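Local atomic coordinates of kcn28 (Kitasatospora, PDB entry 6J31), a protein that is of unknown function but has the two-domain GT-B fold of the family that includes the erythromycin biosynthesis protein CIII. Residues A[34-38]-A[96-100]; A[111-115]-A[177-183]; A[189-193]-A[376-380]; A[254-260]-A[277-281]. All coordinates share one frame; numbering follows the deposited sequence.

Contact 1. Residues A[34-38]-A[96-100]; sequences RVTYA and YEEDR
Thr36 OG1 is gripped by two groups. Tyr96 OH lies 2.8 Å from Thr36 OG1 in a hydrogen bond that either hydroxyl could donate. His6 NE2, on the neighbouring strand 6-10, makes the second hydrogen bond. The site lies in the N-terminal Rossmann-like domain of the GT-B fold. Strand 34-39 runs between strands 53-56 and 6-10 of the parallel sheet. The loop 96-100 links helix 74-96 to strand 103-107. Arg34, Thr36 and Ala38 point to this loop, while Val35 packs on helix 22-30.

Thr36 OG1 sits between its own backbone N and carbonyl carbon (chi1 57°). From there it meets the Tyr96 ring at the edge, in the ring plane. Ala38 CB also lies near this edge, 4.2 Å from Tyr96 OH. Phe104 packs edge-to-face with the Tyr96 ring. The phenol is thus held both at its hydroxyl and along its ring.

The second link is a salt bridge nearer the surface. Tyr96 to Asp99 form a type I turn, with Asp99 N bonded to Tyr96 O at 3.1 Å. This turn carries the Asp99 carboxylate toward the strand. Arg34 reaches it with an extended chain and grips it end-on. The planes are 25° apart. Both oxygens lie in the guanidinium plane, but the nitrogens stand somewhat out of the carboxylate plane. Arg34 NH1 bonds Asp99 OD1 at 2.9 Å on its syn side. Asp99 OD2 takes two N-H groups: a weak bond from Arg34 NH1 at 3.0 Å and a short one from Arg34 NH2 at 2.6 Å.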
loop_
_atom_site.group_PDB
_atom_site.type_symbol
_atom_site.label_atom_id
_atom_site.label_comp_id
_atom_site.label_asym_id
_atom_site.label_seq_id
_atom_site.Cartn_x
_atom_site.Cartn_y
_atom_site.Cartn_z
ATOM N N ARG A 34 9.384 -24.245 0.622
ATOM C CA ARG A 34 9.467 -23.972 -0.807
ATOM C C ARG A 34 8.387 -22.954 -1.146
ATOM O O ARG A 34 7.191 -23.254 -1.059
ATOM C CB ARG A 34 9.297 -25.240 -1.636
ATOM C CG ARG A 34 9.328 -24.936 -3.120
ATOM C CD ARG A 34 8.761 -26.056 -3.963
ATOM N NE ARG A 34 8.738 -25.683 -5.373
ATOM C CZ ARG A 34 7.890 -26.190 -6.257
ATOM N NH1 ARG A 34 7.016 -27.112 -5.878
ATOM N NH2 ARG A 34 7.928 -25.791 -7.518
ATOM N N VAL A 35 8.805 -21.751 -1.526
ATOM C CA VAL A 35 7.896 -20.655 -1.826
ATOM C C VAL A 35 8.003 -20.335 -3.310
ATOM O O VAL A 35 9.099 -20.063 -3.819
ATOM C CB VAL A 35 8.196 -19.415 -0.971
ATOM C CG1 VAL A 35 7.163 -18.329 -1.238
ATOM C CG2 VAL A 35 8.216 -19.785 0.496
ATOM N N THR A 36 6.877 -20.399 -4.009
ATOM C CA THR A 36 6.789 -19.917 -5.379
ATOM C C THR A 36 6.012 -18.609 -5.374
ATOM O O THR A 36 5.103 -18.418 -4.560
ATOM C CB THR A 36 6.119 -20.937 -6.307
ATOM O OG1 THR A 36 4.819 -21.280 -5.813
ATOM C CG2 THR A 36 6.978 -22.200 -6.399
ATOM N N TYR A 37 6.400 -17.693 -6.255
ATOM C CA TYR A 37 5.823 -16.354 -6.297
ATOM C C TYR A 37 5.412 -16.061 -7.734
ATOM O O TYR A 37 6.268 -15.864 -8.603
ATOM C CB TYR A 37 6.824 -15.324 -5.769
ATOM C CG TYR A 37 6.251 -13.964 -5.442
ATOM C CD1 TYR A 37 5.073 -13.510 -6.029
ATOM C CD2 TYR A 37 6.885 -13.133 -4.530
ATOM C CE1 TYR A 37 4.557 -12.268 -5.724
ATOM C CE2 TYR A 37 6.374 -11.890 -4.220
ATOM C CZ TYR A 37 5.211 -11.464 -4.818
ATOM O OH TYR A 37 4.700 -10.225 -4.505
ATOM N N ALA A 38 4.105 -16.020 -7.974
ATOM C CA ALA A 38 3.563 -15.740 -9.296
ATOM C C ALA A 38 3.343 -14.242 -9.445
ATOM O O ALA A 38 2.625 -13.632 -8.645
ATOM C CB ALA A 38 2.257 -16.500 -9.520
ATOM N N TYR A 96 0.450 -24.243 -12.038
ATOM C CA TYR A 96 0.385 -25.024 -10.808
ATOM C C TYR A 96 -0.359 -26.345 -10.946
ATOM O O TYR A 96 -0.464 -27.076 -9.956
ATOM C CB TYR A 96 -0.267 -24.192 -9.697
ATOM C CG TYR A 96 0.624 -23.106 -9.141
ATOM C CD1 TYR A 96 1.667 -23.412 -8.276
ATOM C CD2 TYR A 96 0.433 -21.776 -9.494
ATOM C CE1 TYR A 96 2.483 -22.424 -7.765
ATOM C CE2 TYR A 96 1.244 -20.782 -8.992
ATOM C CZ TYR A 96 2.269 -21.110 -8.127
ATOM O OH TYR A 96 3.083 -20.119 -7.624
ATOM N N GLU A 97 -0.831 -26.693 -12.148
ATOM C CA GLU A 97 -1.671 -27.878 -12.319
ATOM C C GLU A 97 -0.986 -29.135 -11.807
ATOM O O GLU A 97 -1.608 -29.962 -11.129
ATOM C CB GLU A 97 -2.030 -28.051 -13.793
ATOM C CG GLU A 97 -2.776 -29.334 -14.113
ATOM C CD GLU A 97 -4.183 -29.349 -13.554
ATOM O OE1 GLU A 97 -4.925 -28.369 -13.783
ATOM O OE2 GLU A 97 -4.553 -30.346 -12.899
ATOM N N GLU A 98 0.294 -29.294 -12.124
ATOM C CA GLU A 98 1.067 -30.472 -11.773
ATOM C C GLU A 98 1.974 -30.225 -10.573
ATOM O O GLU A 98 2.772 -31.098 -10.222
ATOM C CB GLU A 98 1.917 -30.880 -12.978
ATOM C CG GLU A 98 1.136 -31.054 -14.286
ATOM C CD GLU A 98 0.737 -32.480 -14.592
ATOM O OE1 GLU A 98 -0.368 -32.902 -14.188
ATOM O OE2 GLU A 98 1.533 -33.171 -15.263
ATOM N N ASP A 99 1.891 -29.046 -9.963
ATOM C CA ASP A 99 2.758 -28.646 -8.858
ATOM C C ASP A 99 1.941 -27.879 -7.823
ATOM O O ASP A 99 2.281 -26.762 -7.429
ATOM C CB ASP A 99 3.919 -27.801 -9.380
ATOM C CG ASP A 99 5.126 -27.831 -8.468
ATOM O OD1 ASP A 99 5.121 -28.603 -7.488
ATOM O OD2 ASP A 99 6.084 -27.075 -8.731
ATOM N N ARG A 100 0.844 -28.477 -7.375
ATOM C CA ARG A 100 -0.114 -27.743 -6.562
ATOM C C ARG A 100 0.461 -27.430 -5.182
ATOM O O ARG A 100 1.068 -28.294 -4.546
ATOM C CB ARG A 100 -1.410 -28.535 -6.435
ATOM C CG ARG A 100 -2.044 -28.821 -7.780
ATOM C CD ARG A 100 -3.374 -29.515 -7.628
ATOM N NE ARG A 100 -4.015 -29.738 -8.917
ATOM C CZ ARG A 100 -5.264 -30.162 -9.060
ATOM N NH1 ARG A 100 -6.009 -30.395 -7.989
ATOM N NH2 ARG A 100 -5.771 -30.342 -10.270
#

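Contact 2. Residues A[111-115]-A[177-183]; sequences YPARV and DLVNLPE
The start of helix 112-120, just past a Rossmann strand, meets the short helix 177-180 beside the ligand pocket, where Tyr111 packs on Val179. Val179 CG2 sits over the centre of the Tyr111 ring, 3.4 Å from its centroid and 10° off the normal. This is a CH-pi contact. Pro112 CD lies over the opposite face, offset toward the rim. Leu178 crosses Tyr111 at about a right angle, with Leu178 CD1 3.4 Å from Tyr111 CD1. The other branch, Leu178 CD2, lies 3.5 Å from Arg114 CD and also touches Val115 CG2.

Arg114 slides past Leu178 in the opposite direction. Its extended chain brings the guanidinium to the end of helix 177-180. Arg114 NH1 gives weak hydrogen bonds to Asp177 O at 3.3 Å and to Leu181 O at 3.1 Å. Pro182 C and Glu183 N lie over one face of the guanidinium, toward its rim. A water takes the Arg114 NE hydrogen at 3.0 Å and bonds weakly to Glu183 OE1.

The side chain of Val179 is about 7 Å from the bound (2E,2'E)-3,3'-(1,2-phenylene)di(prop-2-enoic acid). A bound peptide is also near: Tyr111 and Val179 touch a modified side chain of it, and Asn180 ND2 bonds its backbone. Pocket residues Val108 and Leu109 lie in the link before Tyr111. A binding site at the C-terminal ends of parallel strands is typical of Rossmann-like domains.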
loop_
_atom_site.group_PDB
_atom_site.type_symbol
_atom_site.label_atom_id
_atom_site.label_comp_id
_atom_site.label_asym_id
_atom_site.label_seq_id
_atom_site.Cartn_x
_atom_site.Cartn_y
_atom_site.Cartn_z
ATOM N N TYR A 111 -6.924 -12.106 -6.453
ATOM C CA TYR A 111 -8.022 -12.963 -6.023
ATOM C C TYR A 111 -8.343 -14.113 -6.983
ATOM O O TYR A 111 -8.983 -15.075 -6.544
ATOM C CB TYR A 111 -9.284 -12.123 -5.778
ATOM C CG TYR A 111 -9.705 -11.294 -6.963
ATOM C CD1 TYR A 111 -10.588 -11.799 -7.913
ATOM C CD2 TYR A 111 -9.211 -10.009 -7.142
ATOM C CE1 TYR A 111 -10.972 -11.037 -9.010
ATOM C CE2 TYR A 111 -9.584 -9.245 -8.231
ATOM C CZ TYR A 111 -10.460 -9.762 -9.161
ATOM O OH TYR A 111 -10.815 -8.990 -10.240
ATOM N N PRO A 112 -7.962 -14.092 -8.272
ATOM C CA PRO A 112 -8.115 -15.327 -9.063
ATOM C C PRO A 112 -7.395 -16.515 -8.451
ATOM O O PRO A 112 -7.808 -17.658 -8.683
ATOM C CB PRO A 112 -7.527 -14.950 -10.430
ATOM C CG PRO A 112 -7.838 -13.518 -10.553
ATOM C CD PRO A 112 -7.626 -12.958 -9.163
ATOM N N ALA A 113 -6.351 -16.281 -7.653
ATOM C CA ALA A 113 -5.715 -17.382 -6.943
ATOM C C ALA A 113 -6.678 -18.048 -5.970
ATOM O O ALA A 113 -6.608 -19.266 -5.771
ATOM C CB ALA A 113 -4.467 -16.885 -6.210
ATOM N N ARG A 114 -7.586 -17.280 -5.361
ATOM C CA ARG A 114 -8.582 -17.894 -4.487
ATOM C C ARG A 114 -9.540 -18.777 -5.277
ATOM O O ARG A 114 -9.897 -19.872 -4.825
ATOM C CB ARG A 114 -9.365 -16.827 -3.729
ATOM C CG ARG A 114 -10.472 -17.397 -2.866
ATOM C CD ARG A 114 -11.331 -16.301 -2.258
ATOM N NE ARG A 114 -12.334 -16.849 -1.350
ATOM C CZ ARG A 114 -13.302 -16.143 -0.776
ATOM N NH1 ARG A 114 -13.430 -14.846 -1.018
ATOM N NH2 ARG A 114 -14.152 -16.744 0.043
ATOM N N VAL A 115 -9.948 -18.327 -6.468
ATOM C CA VAL A 115 -10.803 -19.153 -7.318
ATOM C C VAL A 115 -10.108 -20.468 -7.619
ATOM O O VAL A 115 -10.710 -21.545 -7.543
ATOM C CB VAL A 115 -11.164 -18.399 -8.612
ATOM C CG1 VAL A 115 -11.956 -19.303 -9.558
ATOM C CG2 VAL A 115 -11.932 -17.121 -8.301
ATOM N N ASP A 177 -18.026 -10.682 -2.431
ATOM C CA ASP A 177 -17.493 -11.504 -1.348
ATOM C C ASP A 177 -16.155 -12.121 -1.741
ATOM O O ASP A 177 -15.164 -12.003 -1.012
ATOM C CB ASP A 177 -18.509 -12.574 -0.965
ATOM C CG ASP A 177 -19.660 -12.011 -0.164
ATOM O OD1 ASP A 177 -19.677 -10.782 0.076
ATOM O OD2 ASP A 177 -20.549 -12.796 0.223
ATOM N N LEU A 178 -16.120 -12.818 -2.870
ATOM C CA LEU A 178 -14.856 -13.043 -3.549
ATOM C C LEU A 178 -14.243 -11.676 -3.805
ATOM O O LEU A 178 -14.940 -10.777 -4.273
ATOM C CB LEU A 178 -15.107 -13.798 -4.859
ATOM C CG LEU A 178 -14.043 -14.346 -5.821
ATOM C CD1 LEU A 178 -13.432 -13.258 -6.666
ATOM C CD2 LEU A 178 -12.964 -15.140 -5.122
ATOM N N VAL A 179 -12.973 -11.503 -3.425
ATOM C CA VAL A 179 -12.203 -10.249 -3.476
ATOM C C VAL A 179 -12.177 -9.576 -2.106
ATOM O O VAL A 179 -11.104 -9.395 -1.522
ATOM C CB VAL A 179 -12.694 -9.221 -4.523
ATOM C CG1 VAL A 179 -11.945 -7.896 -4.358
ATOM C CG2 VAL A 179 -12.548 -9.739 -5.942
ATOM N N ASN A 180 -13.343 -9.169 -1.593
ATOM C CA ASN A 180 -13.392 -8.331 -0.398
ATOM C C ASN A 180 -13.889 -9.042 0.858
ATOM O O ASN A 180 -13.878 -8.435 1.935
ATOM C CB ASN A 180 -14.235 -7.077 -0.658
ATOM C CG ASN A 180 -13.508 -6.065 -1.526
ATOM O OD1 ASN A 180 -12.282 -5.980 -1.494
ATOM N ND2 ASN A 180 -14.260 -5.279 -2.287
ATOM N N LEU A 181 -14.295 -10.307 0.766
ATOM C CA LEU A 181 -14.603 -11.133 1.935
ATOM C C LEU A 181 -13.792 -12.424 1.855
ATOM O O LEU A 181 -14.346 -13.512 1.661
ATOM C CB LEU A 181 -16.100 -11.433 2.016
ATOM C CG LEU A 181 -16.594 -12.140 3.279
ATOM C CD1 LEU A 181 -16.647 -11.168 4.445
ATOM C CD2 LEU A 181 -17.946 -12.822 3.049
ATOM N N PRO A 182 -12.475 -12.340 2.032
ATOM C CA PRO A 182 -11.636 -13.539 1.919
ATOM C C PRO A 182 -11.917 -14.534 3.037
ATOM O O PRO A 182 -12.465 -14.197 4.085
ATOM C CB PRO A 182 -10.213 -12.982 2.027
ATOM C CG PRO A 182 -10.369 -11.730 2.818
ATOM C CD PRO A 182 -11.684 -11.148 2.388
ATOM N N GLU A 183 -11.539 -15.787 2.789
ATOM C CA GLU A 183 -11.657 -16.810 3.826
ATOM C C GLU A 183 -10.771 -16.480 5.020
ATOM O O GLU A 183 -11.194 -16.588 6.177
ATOM C CB GLU A 183 -11.288 -18.179 3.259
ATOM C CG GLU A 183 -11.459 -19.329 4.241
ATOM C CD GLU A 183 -12.863 -19.910 4.243
ATOM O OE1 GLU A 183 -13.388 -20.186 3.144
ATOM O OE2 GLU A 183 -13.433 -20.111 5.338
HETATM O O HOH W 1 -12.707 -19.595 -0.158
#

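Contact 3. Residues A[189-193]-A[376-380]; sequences VPRFL and ELRAH
Pro190 and Phe192, in the loop after strand 185-187, pack against the end of helix 364-378. The contact joins the two halves of the GT-B fold: the loop belongs to the N-terminal sheet region, and the helix to the C-terminal domain. It lies where the chain passes back toward the N-terminal domain, as is usual in GT-B proteins.

The apolar contacts centre on Leu377. Leu377 CD2 lies 3.7 Å from Pro190 CG. Leu377 CG meets Phe192 CZ at 4.0 Å, the two side chains crossing at about a right angle. Pro190 CG in turn lies over one face of the Phe192 ring, offset toward its rim. Phe192 CG stands between its backbone N and carbonyl carbon (chi1 62°), which lays the ring back beside the proline and against the helix. Leu312 of helix 305-314 also touches this ring. Glu376 brings its carboxylate to the ring at Phe192 CD2, with the planes 80° apart.

The His380 ring makes a CH-pi contact. Pro190 CA sits over its centre, 3.7 Å from the centroid and 11° off the normal. Pro190 CB is on the same face, 3.5 Å from His380 CE1. Arg191 CG lies at the ring edge, in plane.

The Arg191 guanidinium turns to Glu202, its salt-bridge partner. His380 ND1 makes a long hydrogen bond, 3.3 Å, to Glu376 O of its own helix end, tilted from the carbonyl plane.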
loop_
_atom_site.group_PDB
_atom_site.type_symbol
_atom_site.label_atom_id
_atom_site.label_comp_id
_atom_site.label_asym_id
_atom_site.label_seq_id
_atom_site.Cartn_x
_atom_site.Cartn_y
_atom_site.Cartn_z
ATOM N N VAL A 189 -1.581 -3.694 8.056
ATOM C CA VAL A 189 -1.632 -2.371 8.676
ATOM C C VAL A 189 -2.011 -2.552 10.139
ATOM O O VAL A 189 -2.615 -3.567 10.516
ATOM C CB VAL A 189 -2.635 -1.433 7.957
ATOM C CG1 VAL A 189 -2.405 -1.419 6.452
ATOM C CG2 VAL A 189 -4.060 -1.838 8.260
ATOM N N PRO A 190 -1.634 -1.607 11.001
ATOM C CA PRO A 190 -2.111 -1.651 12.388
ATOM C C PRO A 190 -3.593 -1.316 12.457
ATOM O O PRO A 190 -4.152 -0.681 11.562
ATOM C CB PRO A 190 -1.269 -0.584 13.093
ATOM C CG PRO A 190 -0.851 0.346 12.002
ATOM C CD PRO A 190 -0.698 -0.495 10.770
ATOM N N ARG A 191 -4.231 -1.743 13.551
ATOM C CA ARG A 191 -5.666 -1.508 13.684
ATOM C C ARG A 191 -5.989 -0.018 13.715
ATOM O O ARG A 191 -7.065 0.388 13.264
ATOM C CB ARG A 191 -6.221 -2.225 14.924
ATOM C CG ARG A 191 -6.051 -1.478 16.248
ATOM C CD ARG A 191 -6.715 -2.175 17.455
ATOM N NE ARG A 191 -6.447 -3.611 17.533
ATOM C CZ ARG A 191 -7.273 -4.557 17.098
ATOM N NH1 ARG A 191 -8.438 -4.230 16.547
ATOM N NH2 ARG A 191 -6.933 -5.833 17.210
ATOM N N PHE A 192 -5.071 0.818 14.211
ATOM C CA PHE A 192 -5.360 2.247 14.262
ATOM C C PHE A 192 -5.282 2.924 12.895
ATOM O O PHE A 192 -5.599 4.115 12.803
ATOM C CB PHE A 192 -4.444 2.961 15.270
ATOM C CG PHE A 192 -2.972 2.895 14.951
ATOM C CD1 PHE A 192 -2.421 3.686 13.954
ATOM C CD2 PHE A 192 -2.130 2.079 15.686
ATOM C CE1 PHE A 192 -1.067 3.634 13.673
ATOM C CE2 PHE A 192 -0.773 2.024 15.411
ATOM C CZ PHE A 192 -0.241 2.802 14.403
ATOM N N LEU A 193 -4.854 2.213 11.847
ATOM C CA LEU A 193 -4.912 2.713 10.477
ATOM C C LEU A 193 -6.036 2.075 9.669
ATOM O O LEU A 193 -6.131 2.317 8.462
ATOM C CB LEU A 193 -3.575 2.487 9.761
ATOM C CG LEU A 193 -2.389 3.327 10.238
ATOM C CD1 LEU A 193 -1.161 3.130 9.347
ATOM C CD2 LEU A 193 -2.779 4.802 10.321
ATOM N N GLU A 376 2.678 1.058 19.776
ATOM C CA GLU A 376 1.475 0.380 19.313
ATOM C C GLU A 376 1.716 -0.318 17.986
ATOM O O GLU A 376 1.172 -1.400 17.746
ATOM C CB GLU A 376 0.320 1.368 19.168
ATOM C CG GLU A 376 -0.406 1.676 20.453
ATOM C CD GLU A 376 -1.560 2.623 20.228
ATOM O OE1 GLU A 376 -2.499 2.244 19.498
ATOM O OE2 GLU A 376 -1.526 3.742 20.776
ATOM N N LEU A 377 2.537 0.283 17.123
ATOM C CA LEU A 377 2.727 -0.247 15.780
ATOM C C LEU A 377 3.348 -1.642 15.825
ATOM O O LEU A 377 2.834 -2.579 15.205
ATOM C CB LEU A 377 3.584 0.721 14.965
ATOM C CG LEU A 377 3.207 0.934 13.494
ATOM C CD1 LEU A 377 4.344 1.509 12.662
ATOM C CD2 LEU A 377 2.685 -0.316 12.880
ATOM N N ARG A 378 4.452 -1.804 16.562
ATOM C CA ARG A 378 5.137 -3.093 16.561
ATOM C C ARG A 378 4.311 -4.184 17.236
ATOM O O ARG A 378 4.497 -5.368 16.929
ATOM C CB ARG A 378 6.512 -2.991 17.236
ATOM C CG ARG A 378 6.551 -3.358 18.728
ATOM C CD ARG A 378 6.451 -2.158 19.649
ATOM N NE ARG A 378 7.598 -1.262 19.540
ATOM C CZ ARG A 378 8.448 -1.001 20.529
ATOM N NH1 ARG A 378 8.310 -1.593 21.710
ATOM N NH2 ARG A 378 9.455 -0.161 20.328
ATOM N N ALA A 379 3.396 -3.811 18.132
ATOM C CA ALA A 379 2.654 -4.759 18.955
ATOM C C ALA A 379 1.655 -5.600 18.170
ATOM O O ALA A 379 1.020 -6.477 18.766
ATOM C CB ALA A 379 1.925 -4.012 20.070
ATOM N N HIS A 380 1.492 -5.364 16.870
ATOM C CA HIS A 380 0.540 -6.130 16.077
ATOM C C HIS A 380 1.087 -7.477 15.615
ATOM O O HIS A 380 0.319 -8.286 15.082
ATOM C CB HIS A 380 0.080 -5.300 14.879
ATOM C CG HIS A 380 -1.013 -4.333 15.215
ATOM N ND1 HIS A 380 -0.763 -3.089 15.754
ATOM C CD2 HIS A 380 -2.358 -4.430 15.104
ATOM C CE1 HIS A 380 -1.906 -2.461 15.956
ATOM N NE2 HIS A 380 -2.889 -3.254 15.571
#

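Contact 4. Residues A[254-260]-A[277-281]; sequences AALPDWH and LPPNV
Asn280 brings its amide to the backbone carbonyls of Leu256 and Trp259, at the start of two neighbouring parallel strands of the C-terminal Rossmann-like domain. The strands are 259-264 and 281-284, an outer strand of the sheet. A type II turn, Leu256 to Trp259, leads into the first. A type I turn, Pro278 to Val281, leads into the second, closed by Val281 N to Pro278 O at 3.1 Å.

The Asn280 chain leaves the backbone at a chi1 of -113°, away from the staggered positions. As modelled, this brings ND2 to the turn of the other segment. There Asn280 ND2 makes a weak hydrogen bond to Leu256 O at 2.9 Å and a further bond to Phe253 O, at the end of helix 243-253. Leu256 O also accepts Trp259 N. Asn280 OD1 lies 2.9 Å from Trp259 O, two acceptors close together, so the fine placement of the amide, and its bonds with it, are doubtful. The Trp259 ring turns off to helix 350-362.

The His260 ring presents a face to the backbone carbonyl of Asn280. Asn280 O stands 2.9 Å from His260 ND1, but not as a hydrogen bond. The polar partner of the imidazole is Glu282 OE1, bonded to NE2. Beyond the amide, at the other end of the contact, the packing is apolar: Ala254 CB meets Pro278 CG at 3.5 Å.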
loop_
_atom_site.group_PDB
_atom_site.type_symbol
_atom_site.label_atom_id
_atom_site.label_comp_id
_atom_site.label_asym_id
_atom_site.label_seq_id
_atom_site.Cartn_x
_atom_site.Cartn_y
_atom_site.Cartn_z
ATOM N N ALA A 254 12.389 28.334 1.333
ATOM C CA ALA A 254 13.123 29.573 1.105
ATOM C C ALA A 254 12.382 30.722 1.766
ATOM O O ALA A 254 11.263 31.035 1.355
ATOM C CB ALA A 254 13.292 29.847 -0.386
ATOM N N ALA A 255 12.998 31.322 2.791
ATOM C CA ALA A 255 12.414 32.246 3.768
ATOM C C ALA A 255 12.184 31.493 5.066
ATOM O O ALA A 255 11.675 32.055 6.040
ATOM C CB ALA A 255 11.117 32.916 3.299
ATOM N N LEU A 256 12.593 30.227 5.089
ATOM C CA LEU A 256 12.528 29.384 6.280
ATOM C C LEU A 256 13.922 28.875 6.639
ATOM O O LEU A 256 14.154 27.662 6.692
ATOM C CB LEU A 256 11.563 28.220 6.074
ATOM C CG LEU A 256 10.765 27.784 7.307
ATOM C CD1 LEU A 256 10.404 28.977 8.183
ATOM C CD2 LEU A 256 9.518 27.011 6.902
ATOM N N PRO A 257 14.883 29.775 6.866
ATOM C CA PRO A 257 16.227 29.326 7.227
ATOM C C PRO A 257 16.159 28.539 8.524
ATOM O O PRO A 257 15.171 28.603 9.261
ATOM C CB PRO A 257 17.016 30.632 7.396
ATOM C CG PRO A 257 16.187 31.673 6.717
ATOM C CD PRO A 257 14.784 31.240 6.954
ATOM N N ASP A 258 17.217 27.765 8.768
ATOM C CA ASP A 258 17.372 26.856 9.901
ATOM C C ASP A 258 16.661 25.554 9.556
ATOM O O ASP A 258 16.880 24.523 10.199
ATOM C CB ASP A 258 16.820 27.447 11.204
ATOM C CG ASP A 258 17.440 28.782 11.543
ATOM O OD1 ASP A 258 18.600 29.013 11.145
ATOM O OD2 ASP A 258 16.763 29.603 12.200
ATOM N N TRP A 259 15.821 25.598 8.527
ATOM C CA TRP A 259 15.159 24.425 7.983
ATOM C C TRP A 259 15.881 24.021 6.709
ATOM O O TRP A 259 16.336 24.881 5.948
ATOM C CB TRP A 259 13.686 24.700 7.665
ATOM C CG TRP A 259 12.735 24.529 8.803
ATOM C CD1 TRP A 259 12.470 25.426 9.794
ATOM C CD2 TRP A 259 11.897 23.394 9.053
ATOM N NE1 TRP A 259 11.529 24.916 10.654
ATOM C CE2 TRP A 259 11.160 23.670 10.221
ATOM C CE3 TRP A 259 11.704 22.170 8.408
ATOM C CZ2 TRP A 259 10.245 22.766 10.755
ATOM C CZ3 TRP A 259 10.798 21.275 8.940
ATOM C CH2 TRP A 259 10.080 21.577 10.101
ATOM N N HIS A 260 15.994 22.718 6.477
ATOM C CA HIS A 260 16.501 22.212 5.212
ATOM C C HIS A 260 15.431 21.352 4.564
ATOM O O HIS A 260 14.905 20.426 5.193
ATOM C CB HIS A 260 17.793 21.412 5.373
ATOM C CG HIS A 260 18.424 21.048 4.066
ATOM N ND1 HIS A 260 19.169 21.941 3.327
ATOM C CD2 HIS A 260 18.396 19.899 3.349
ATOM C CE1 HIS A 260 19.587 21.354 2.220
ATOM N NE2 HIS A 260 19.131 20.115 2.210
ATOM N N LEU A 277 18.595 26.729 -7.227
ATOM C CA LEU A 277 17.681 26.646 -6.095
ATOM C C LEU A 277 18.210 27.467 -4.927
ATOM O O LEU A 277 19.408 27.771 -4.875
ATOM C CB LEU A 277 17.468 25.185 -5.703
ATOM C CG LEU A 277 16.561 24.455 -6.693
ATOM C CD1 LEU A 277 16.837 22.977 -6.599
ATOM C CD2 LEU A 277 15.087 24.755 -6.464
ATOM N N PRO A 278 17.353 27.875 -3.992
ATOM C CA PRO A 278 17.863 28.479 -2.773
ATOM C C PRO A 278 18.810 27.526 -2.082
ATOM O O PRO A 278 18.691 26.294 -2.222
ATOM C CB PRO A 278 16.595 28.712 -1.938
ATOM C CG PRO A 278 15.504 28.800 -2.938
ATOM C CD PRO A 278 15.882 27.811 -3.994
ATOM N N PRO A 279 19.769 28.041 -1.316
ATOM C CA PRO A 279 20.603 27.129 -0.519
ATOM C C PRO A 279 19.805 26.268 0.435
ATOM O O PRO A 279 20.335 25.272 0.933
ATOM C CB PRO A 279 21.516 28.074 0.259
ATOM C CG PRO A 279 20.727 29.347 0.351
ATOM C CD PRO A 279 20.008 29.451 -0.966
ATOM N N ASN A 280 18.557 26.615 0.722
ATOM C CA ASN A 280 17.760 25.771 1.598
ATOM C C ASN A 280 17.375 24.442 0.946
ATOM O O ASN A 280 17.338 23.406 1.615
ATOM C CB ASN A 280 16.513 26.531 2.047
ATOM C CG ASN A 280 16.563 26.810 3.498
ATOM O OD1 ASN A 280 17.627 26.672 4.096
ATOM N ND2 ASN A 280 15.435 27.175 4.096
ATOM N N VAL A 281 17.087 24.437 -0.355
ATOM C CA VAL A 281 16.416 23.314 -1.001
ATOM C C VAL A 281 17.430 22.427 -1.712
ATOM O O VAL A 281 18.368 22.920 -2.350
ATOM C CB VAL A 281 15.348 23.830 -1.983
ATOM C CG1 VAL A 281 14.562 22.663 -2.599
ATOM C CG2 VAL A 281 14.444 24.804 -1.271
#

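Overall arrangement
Contacts 1 and 2 are buried in the N-terminal domain, on the same side of the chain's centre, about 18 Å apart between centres. Contact 1 joins a sheet strand to a loop through hydroxyls and a salt bridge. Contact 2 joins two helices through an aromatic ring and an arginine, and is the one beside the ligand pocket. Contact 3 is partly buried and links the two domains mainly by proline, ring and leucine packing. Contact 4, also partly buried, lies far out in the C-terminal domain, about 53 Å from contact 1 between centres, and rests on turns and an asparagine amide. Along the chain it is nested in the loop closed by contact 3.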